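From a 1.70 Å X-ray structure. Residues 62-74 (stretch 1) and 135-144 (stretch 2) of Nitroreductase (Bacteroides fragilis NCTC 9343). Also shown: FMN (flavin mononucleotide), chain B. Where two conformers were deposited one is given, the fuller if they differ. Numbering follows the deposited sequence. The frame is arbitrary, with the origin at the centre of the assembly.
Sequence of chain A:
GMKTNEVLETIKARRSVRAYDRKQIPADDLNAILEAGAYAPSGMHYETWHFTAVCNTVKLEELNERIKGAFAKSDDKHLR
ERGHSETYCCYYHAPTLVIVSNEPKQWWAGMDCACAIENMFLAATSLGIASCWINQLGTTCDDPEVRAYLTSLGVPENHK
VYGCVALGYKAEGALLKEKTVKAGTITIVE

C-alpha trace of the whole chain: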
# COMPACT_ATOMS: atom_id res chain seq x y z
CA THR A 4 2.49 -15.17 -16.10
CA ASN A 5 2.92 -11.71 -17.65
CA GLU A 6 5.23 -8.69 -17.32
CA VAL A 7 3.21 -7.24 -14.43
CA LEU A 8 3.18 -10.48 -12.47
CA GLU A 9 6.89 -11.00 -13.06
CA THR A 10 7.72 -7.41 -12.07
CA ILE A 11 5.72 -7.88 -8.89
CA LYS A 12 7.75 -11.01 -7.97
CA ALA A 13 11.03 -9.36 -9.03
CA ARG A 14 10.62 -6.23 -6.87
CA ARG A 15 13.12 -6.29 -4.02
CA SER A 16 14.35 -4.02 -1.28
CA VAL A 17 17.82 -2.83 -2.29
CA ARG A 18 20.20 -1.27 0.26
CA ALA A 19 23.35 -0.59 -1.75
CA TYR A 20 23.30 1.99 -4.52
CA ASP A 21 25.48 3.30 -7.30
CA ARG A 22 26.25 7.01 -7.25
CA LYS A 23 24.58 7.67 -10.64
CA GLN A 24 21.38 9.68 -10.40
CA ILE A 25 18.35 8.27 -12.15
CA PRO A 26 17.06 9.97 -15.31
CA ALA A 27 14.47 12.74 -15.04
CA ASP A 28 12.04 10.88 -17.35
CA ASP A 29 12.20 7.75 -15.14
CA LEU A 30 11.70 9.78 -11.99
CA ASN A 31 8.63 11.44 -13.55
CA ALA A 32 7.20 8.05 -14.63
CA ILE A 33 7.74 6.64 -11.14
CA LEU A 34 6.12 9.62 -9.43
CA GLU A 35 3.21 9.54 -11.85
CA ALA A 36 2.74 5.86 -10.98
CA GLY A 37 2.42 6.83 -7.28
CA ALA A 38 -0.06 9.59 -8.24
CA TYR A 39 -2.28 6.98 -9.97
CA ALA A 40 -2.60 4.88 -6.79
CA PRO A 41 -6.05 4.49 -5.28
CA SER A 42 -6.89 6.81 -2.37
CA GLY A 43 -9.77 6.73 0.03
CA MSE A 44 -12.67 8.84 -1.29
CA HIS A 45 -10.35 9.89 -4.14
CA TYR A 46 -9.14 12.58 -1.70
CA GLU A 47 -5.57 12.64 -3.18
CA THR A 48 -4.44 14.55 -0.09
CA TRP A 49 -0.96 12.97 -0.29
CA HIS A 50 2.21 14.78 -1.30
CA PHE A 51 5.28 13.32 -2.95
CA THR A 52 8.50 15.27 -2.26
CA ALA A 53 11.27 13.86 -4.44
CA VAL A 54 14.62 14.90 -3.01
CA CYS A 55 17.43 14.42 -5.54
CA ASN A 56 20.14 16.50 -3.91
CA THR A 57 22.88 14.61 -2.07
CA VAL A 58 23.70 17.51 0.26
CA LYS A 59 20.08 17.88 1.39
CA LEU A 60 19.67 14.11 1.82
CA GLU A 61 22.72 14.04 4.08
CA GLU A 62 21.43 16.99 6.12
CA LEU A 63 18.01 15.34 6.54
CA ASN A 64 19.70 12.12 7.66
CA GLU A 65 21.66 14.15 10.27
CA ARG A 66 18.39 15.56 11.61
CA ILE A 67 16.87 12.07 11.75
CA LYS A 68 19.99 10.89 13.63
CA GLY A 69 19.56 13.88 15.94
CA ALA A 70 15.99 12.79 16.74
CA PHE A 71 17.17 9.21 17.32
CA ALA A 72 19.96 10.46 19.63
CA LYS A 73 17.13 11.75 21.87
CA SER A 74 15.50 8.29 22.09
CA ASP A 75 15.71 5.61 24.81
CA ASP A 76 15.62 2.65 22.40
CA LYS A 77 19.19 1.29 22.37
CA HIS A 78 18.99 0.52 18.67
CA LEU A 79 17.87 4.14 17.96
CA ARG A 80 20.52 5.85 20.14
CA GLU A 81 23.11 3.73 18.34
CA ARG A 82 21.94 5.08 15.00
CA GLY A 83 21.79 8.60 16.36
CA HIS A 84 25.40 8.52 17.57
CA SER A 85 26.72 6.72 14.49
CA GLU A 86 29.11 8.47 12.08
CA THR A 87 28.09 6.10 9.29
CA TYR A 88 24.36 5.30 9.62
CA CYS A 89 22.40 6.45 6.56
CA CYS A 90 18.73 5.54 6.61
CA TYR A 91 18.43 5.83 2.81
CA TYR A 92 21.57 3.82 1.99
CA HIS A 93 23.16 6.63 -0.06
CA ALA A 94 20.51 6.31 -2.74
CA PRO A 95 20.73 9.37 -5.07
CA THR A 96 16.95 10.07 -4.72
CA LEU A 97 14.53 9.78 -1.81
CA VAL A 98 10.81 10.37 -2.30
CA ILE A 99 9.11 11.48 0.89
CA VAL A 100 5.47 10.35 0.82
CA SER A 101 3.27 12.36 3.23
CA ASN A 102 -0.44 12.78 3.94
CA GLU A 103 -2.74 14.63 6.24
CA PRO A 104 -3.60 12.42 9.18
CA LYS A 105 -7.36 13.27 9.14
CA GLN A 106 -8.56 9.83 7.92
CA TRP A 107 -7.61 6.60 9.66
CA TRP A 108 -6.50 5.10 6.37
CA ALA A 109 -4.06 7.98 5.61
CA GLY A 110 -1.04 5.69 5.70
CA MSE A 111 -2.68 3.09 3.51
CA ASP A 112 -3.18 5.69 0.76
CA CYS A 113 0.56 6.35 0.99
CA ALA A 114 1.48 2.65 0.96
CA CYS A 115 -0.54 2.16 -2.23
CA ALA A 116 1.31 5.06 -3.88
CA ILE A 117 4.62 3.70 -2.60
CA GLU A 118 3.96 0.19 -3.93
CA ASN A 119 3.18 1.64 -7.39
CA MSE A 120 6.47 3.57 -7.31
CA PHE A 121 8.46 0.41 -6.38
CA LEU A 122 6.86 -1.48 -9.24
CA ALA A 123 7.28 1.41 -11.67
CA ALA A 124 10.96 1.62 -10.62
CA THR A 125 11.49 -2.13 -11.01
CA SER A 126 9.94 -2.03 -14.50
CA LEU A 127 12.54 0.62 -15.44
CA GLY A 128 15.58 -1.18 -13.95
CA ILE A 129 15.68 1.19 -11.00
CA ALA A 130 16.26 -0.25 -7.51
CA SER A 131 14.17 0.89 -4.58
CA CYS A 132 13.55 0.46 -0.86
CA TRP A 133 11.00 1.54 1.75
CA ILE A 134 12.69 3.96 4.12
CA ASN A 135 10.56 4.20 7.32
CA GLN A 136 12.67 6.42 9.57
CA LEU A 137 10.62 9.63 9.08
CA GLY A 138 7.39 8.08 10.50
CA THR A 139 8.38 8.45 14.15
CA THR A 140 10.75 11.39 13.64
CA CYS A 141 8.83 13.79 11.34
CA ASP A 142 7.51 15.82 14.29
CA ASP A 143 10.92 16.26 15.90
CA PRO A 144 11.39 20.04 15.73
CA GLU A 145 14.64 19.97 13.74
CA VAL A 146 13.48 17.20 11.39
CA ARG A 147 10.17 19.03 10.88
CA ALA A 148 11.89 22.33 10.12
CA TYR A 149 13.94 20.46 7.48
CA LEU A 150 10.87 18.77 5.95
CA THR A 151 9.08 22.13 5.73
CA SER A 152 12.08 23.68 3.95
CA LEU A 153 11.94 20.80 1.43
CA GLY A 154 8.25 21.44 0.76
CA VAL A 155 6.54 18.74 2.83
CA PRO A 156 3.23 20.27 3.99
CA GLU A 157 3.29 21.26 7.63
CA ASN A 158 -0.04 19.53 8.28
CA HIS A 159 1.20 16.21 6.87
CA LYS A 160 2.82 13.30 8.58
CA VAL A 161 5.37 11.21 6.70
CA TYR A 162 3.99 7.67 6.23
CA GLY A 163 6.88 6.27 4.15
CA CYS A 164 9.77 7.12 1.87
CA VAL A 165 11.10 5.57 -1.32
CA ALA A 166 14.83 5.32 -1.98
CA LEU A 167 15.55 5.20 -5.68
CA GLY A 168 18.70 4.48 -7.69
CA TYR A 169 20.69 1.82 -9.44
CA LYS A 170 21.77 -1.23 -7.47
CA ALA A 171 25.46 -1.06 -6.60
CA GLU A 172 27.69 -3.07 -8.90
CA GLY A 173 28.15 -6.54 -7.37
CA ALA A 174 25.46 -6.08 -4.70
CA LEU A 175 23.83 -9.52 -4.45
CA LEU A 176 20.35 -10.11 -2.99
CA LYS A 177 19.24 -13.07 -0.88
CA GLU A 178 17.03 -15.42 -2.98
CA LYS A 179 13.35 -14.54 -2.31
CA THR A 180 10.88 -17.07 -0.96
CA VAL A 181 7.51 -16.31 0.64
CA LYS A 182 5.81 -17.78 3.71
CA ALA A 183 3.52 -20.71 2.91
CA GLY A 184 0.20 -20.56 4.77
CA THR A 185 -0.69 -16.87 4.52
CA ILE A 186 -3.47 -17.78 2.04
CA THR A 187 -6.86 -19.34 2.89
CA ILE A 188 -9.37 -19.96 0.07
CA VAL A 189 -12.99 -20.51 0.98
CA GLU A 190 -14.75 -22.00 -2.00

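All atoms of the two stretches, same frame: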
# COMPACT_ATOMS: atom_id res chain seq x y z
N GLU A 62 21.90 16.13 5.04
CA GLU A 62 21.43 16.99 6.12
C GLU A 62 20.17 16.43 6.82
O GLU A 62 20.05 16.49 8.05
CB GLU A 62 21.15 18.42 5.59
CG GLU A 62 22.41 19.19 5.23
CD GLU A 62 22.17 20.65 4.86
OE1 GLU A 62 21.04 21.00 4.45
OE2 GLU A 62 23.10 21.47 5.08
N LEU A 63 19.24 15.94 6.03
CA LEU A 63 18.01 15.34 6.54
C LEU A 63 18.33 14.11 7.40
O LEU A 63 17.82 13.94 8.50
CB LEU A 63 17.11 14.96 5.38
CG LEU A 63 15.82 14.22 5.72
CD1 LEU A 63 14.98 15.04 6.67
CD2 LEU A 63 15.01 13.89 4.43
N ASN A 64 19.24 13.28 6.90
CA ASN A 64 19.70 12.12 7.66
C ASN A 64 20.34 12.54 8.99
O ASN A 64 20.09 11.90 10.01
CB ASN A 64 20.63 11.25 6.80
CG ASN A 64 21.05 9.97 7.50
OD1 ASN A 64 20.23 9.07 7.70
ND2 ASN A 64 22.31 9.90 7.91
N GLU A 65 21.12 13.63 9.00
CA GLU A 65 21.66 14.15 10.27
C GLU A 65 20.59 14.54 11.24
O GLU A 65 20.73 14.31 12.44
CB GLU A 65 22.55 15.37 10.03
CG GLU A 65 23.92 15.03 9.55
CD GLU A 65 24.62 14.00 10.45
OE1 GLU A 65 24.79 14.25 11.66
OE2 GLU A 65 24.97 12.95 9.92
N ARG A 66 19.51 15.15 10.76
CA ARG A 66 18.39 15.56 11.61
C ARG A 66 17.67 14.33 12.17
O ARG A 66 17.29 14.29 13.33
CB ARG A 66 17.40 16.43 10.82
CG ARG A 66 17.99 17.71 10.19
CD ARG A 66 18.84 18.47 11.19
NE ARG A 66 19.32 19.76 10.68
CZ ARG A 66 20.36 19.94 9.86
NH1 ARG A 66 21.07 18.92 9.38
NH2 ARG A 66 20.69 21.17 9.50
N ILE A 67 17.49 13.33 11.32
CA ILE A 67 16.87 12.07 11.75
C ILE A 67 17.74 11.39 12.82
O ILE A 67 17.23 10.98 13.87
CB ILE A 67 16.66 11.17 10.53
CG1 ILE A 67 15.54 11.74 9.67
CG2 ILE A 67 16.32 9.70 10.93
CD1 ILE A 67 15.48 11.08 8.28
N LYS A 68 19.06 11.36 12.59
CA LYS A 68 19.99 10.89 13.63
C LYS A 68 19.86 11.71 14.91
O LYS A 68 19.85 11.16 16.02
CB LYS A 68 21.44 10.91 13.10
CG LYS A 68 21.71 9.82 12.08
CD LYS A 68 23.07 9.94 11.39
CE LYS A 68 24.18 10.41 12.30
NZ LYS A 68 25.48 10.59 11.56
N GLY A 69 19.73 13.03 14.77
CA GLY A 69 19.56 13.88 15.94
C GLY A 69 18.34 13.55 16.77
O GLY A 69 18.40 13.60 18.04
N ALA A 70 17.23 13.23 16.09
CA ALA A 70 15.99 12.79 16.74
C ALA A 70 16.22 11.46 17.45
O ALA A 70 15.91 11.29 18.63
CB ALA A 70 14.85 12.67 15.70
N PHE A 71 16.79 10.50 16.73
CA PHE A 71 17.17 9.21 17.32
C PHE A 71 18.10 9.32 18.53
O PHE A 71 17.96 8.55 19.49
CB PHE A 71 17.80 8.29 16.27
CG PHE A 71 16.86 7.76 15.26
CD1 PHE A 71 15.49 7.65 15.48
CD2 PHE A 71 17.34 7.29 14.04
CE1 PHE A 71 14.65 7.13 14.51
CE2 PHE A 71 16.51 6.77 13.09
CZ PHE A 71 15.16 6.68 13.32
N ALA A 72 19.05 10.26 18.50
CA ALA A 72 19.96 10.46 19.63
C ALA A 72 19.18 10.80 20.91
O ALA A 72 19.63 10.51 22.01
CB ALA A 72 21.02 11.55 19.32
N LYS A 73 18.00 11.40 20.75
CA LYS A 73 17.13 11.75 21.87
C LYS A 73 16.34 10.55 22.43
O LYS A 73 15.76 10.64 23.51
CB LYS A 73 16.12 12.83 21.45
CG LYS A 73 16.74 14.14 21.04
CD LYS A 73 15.72 15.07 20.43
CE LYS A 73 16.39 16.28 19.82
NZ LYS A 73 15.47 17.12 19.02
N SER A 74 16.31 9.44 21.70
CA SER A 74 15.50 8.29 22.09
C SER A 74 16.08 7.49 23.25
O SER A 74 17.24 7.69 23.62
CB SER A 74 15.32 7.35 20.91
OG SER A 74 14.60 6.19 21.29
N ASN A 135 11.62 3.91 6.32
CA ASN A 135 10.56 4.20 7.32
C ASN A 135 10.94 5.18 8.41
O ASN A 135 10.13 5.46 9.27
CB ASN A 135 10.10 2.88 7.95
CG ASN A 135 8.62 2.88 8.33
OD1 ASN A 135 7.79 3.47 7.63
ND2 ASN A 135 8.29 2.18 9.39
N GLN A 136 12.16 5.72 8.40
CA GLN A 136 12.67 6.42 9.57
C GLN A 136 12.05 7.80 9.80
O GLN A 136 12.18 8.34 10.90
CB GLN A 136 14.20 6.51 9.55
CG GLN A 136 14.84 5.20 9.87
CD GLN A 136 14.55 4.14 8.84
OE1 GLN A 136 14.77 4.35 7.64
NE2 GLN A 136 14.07 2.96 9.29
N LEU A 137 11.34 8.34 8.82
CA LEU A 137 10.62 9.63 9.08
C LEU A 137 9.24 9.45 9.76
O LEU A 137 8.66 10.41 10.22
CB LEU A 137 10.51 10.45 7.80
CG LEU A 137 11.77 11.24 7.40
CD1 LEU A 137 11.68 11.81 5.97
CD2 LEU A 137 12.05 12.33 8.42
N GLY A 138 8.69 8.24 9.83
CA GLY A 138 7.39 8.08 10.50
C GLY A 138 7.37 8.53 11.93
O GLY A 138 6.42 9.21 12.36
N THR A 139 8.36 8.13 12.71
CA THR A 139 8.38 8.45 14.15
C THR A 139 9.22 9.69 14.46
O THR A 139 9.21 10.19 15.61
CB THR A 139 8.93 7.31 14.97
OG1 THR A 139 10.25 7.03 14.51
CG2 THR A 139 8.05 6.08 14.86
N THR A 140 9.88 10.23 13.45
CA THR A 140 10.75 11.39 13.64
C THR A 140 10.27 12.69 12.98
O THR A 140 10.83 13.76 13.25
CB THR A 140 12.22 11.12 13.15
OG1 THR A 140 12.24 10.88 11.73
CG2 THR A 140 12.88 10.00 13.95
N CYS A 141 9.27 12.61 12.09
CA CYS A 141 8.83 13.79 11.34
C CYS A 141 8.33 14.98 12.17
O CYS A 141 8.32 16.09 11.68
CB CYS A 141 7.80 13.41 10.25
SG CYS A 141 6.21 12.77 10.88
N ASP A 142 7.92 14.74 13.42
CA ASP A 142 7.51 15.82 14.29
C ASP A 142 8.60 16.26 15.25
O ASP A 142 8.38 17.18 16.06
CB ASP A 142 6.24 15.43 15.05
CG ASP A 142 4.99 15.44 14.15
OD1 ASP A 142 5.01 16.13 13.10
OD2 ASP A 142 4.01 14.77 14.50
N ASP A 143 9.79 15.68 15.17
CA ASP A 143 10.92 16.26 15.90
C ASP A 143 11.13 17.67 15.33
O ASP A 143 11.10 17.87 14.13
CB ASP A 143 12.18 15.40 15.74
CG ASP A 143 13.43 16.08 16.26
OD1 ASP A 143 14.06 16.85 15.52
OD2 ASP A 143 13.79 15.84 17.43
N PRO A 144 11.31 18.65 16.20
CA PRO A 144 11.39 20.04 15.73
C PRO A 144 12.42 20.29 14.63
O PRO A 144 12.11 20.96 13.64
CB PRO A 144 11.77 20.81 17.00
CG PRO A 144 11.19 19.95 18.12
CD PRO A 144 11.35 18.55 17.67
N1 FMN B . 13.56 -1.63 4.64
C2 FMN B . 14.58 -0.84 5.13
O2 FMN B . 15.75 -1.06 4.79
N3 FMN B . 14.34 0.18 6.02
C4 FMN B . 13.08 0.43 6.44
O4 FMN B . 12.89 1.49 7.06
C4A FMN B . 12.03 -0.36 5.94
N5 FMN B . 10.75 -0.11 6.34
C5A FMN B . 9.68 -0.84 5.84
C6 FMN B . 8.39 -0.53 6.25
C7 FMN B . 7.29 -1.22 5.74
C7M FMN B . 5.86 -0.75 6.02
C8 FMN B . 7.51 -2.22 4.78
C8M FMN B . 6.37 -2.64 3.88
C9 FMN B . 8.82 -2.52 4.37
C9A FMN B . 9.91 -1.84 4.89
N10 FMN B . 11.24 -2.13 4.51
C10 FMN B . 12.27 -1.37 5.00
C1' FMN B . 11.53 -3.20 3.48
C2' FMN B . 11.32 -4.59 4.08
O2' FMN B . 12.39 -4.92 4.95
C3' FMN B . 11.29 -5.58 2.93
O3' FMN B . 10.11 -5.36 2.19
C4' FMN B . 11.28 -7.05 3.41
O4' FMN B . 12.51 -7.38 4.03
C5' FMN B . 11.02 -8.00 2.25
O5' FMN B . 12.07 -7.91 1.29
P FMN B . 11.79 -7.54 -0.26
O1P FMN B . 10.73 -8.44 -0.75
O2P FMN B . 13.14 -7.60 -1.01
O3P FMN B . 11.20 -6.16 -0.33
O HOH W 1 16.96 16.42 15.26

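Contact between a helix that begins earlier in the chain and runs through most of stretch 1 and the turn-rich segment 135-144 of the nitroreductase, burying 442 Å² summed over both sides. The helix presents one side, carried by L63, I67, A70 and F71, whose spacing of three or four residues follows the helical repeat; E62, N64 and E65 do not touch the segment. Near the start of the stretch, L63 points its CA-to-CB bond sideways, but the end of the side chain comes nearer, and CD2 lies 4.2 Å from L137 CD1, a loose apolar contact. R66 contributes through its backbone: a water oxygen (HOH 1 O) lies 2.9 Å from R66 O and 2.9 Å from D143 OD1, close enough to bridge the two stretches where no direct hydrogen bond joins these two residues. I67 is buried and reaches three residues. Its CD1 packs against L137 CD2 at 3.7 Å, its CG2 lies 4.1 Å from Q136 CB, and its CG1 is 4.0 Å from T140 OG1. That hydroxyl is already engaged within its own stretch, donating from T140 OG1 to Q136 O at 2.7 Å, so a polar group can sit beside an apolar side chain with its proton used. K68 points away and instead forms a salt bridge along the helix, NZ to E65 OE2 at 2.9 Å. A70 directs its methyl toward the segment at the point where the backbones come nearest, its CA 6.2 Å from the CA of D143; the short side chain fits between two partners, with A70 CB 3.8 Å from T140 CG2 and 3.7 Å from D143 CG. F71 (chi1 m) brings its ring end nearer than its sideways CA-to-CB bond suggests. Its CE1 is 3.4 Å from T140 CG2, a close approach oblique to the ring, whereas Q136 CG, 3.8 Å from F71 CZ, lies at the ring edge near its plane. Q136 starts toward the helix, but the end of its side chain leads away, to the flavin: Q136 NE2 donates to FMN O4 at 2.9 Å, and N135 N donates to the same FMN O4 at 2.8 Å. K73 closes the contact. Its extended side chain (chi1 m, the remaining chi angles t) carries NZ to 2.6 Å from D143 OD2, a short salt bridge with a hydrogen bond, and the one direct hydrogen bond between the stretches. D143 also serves as N-cap of the helix that follows it, so its carboxylate ties that helix start to K73.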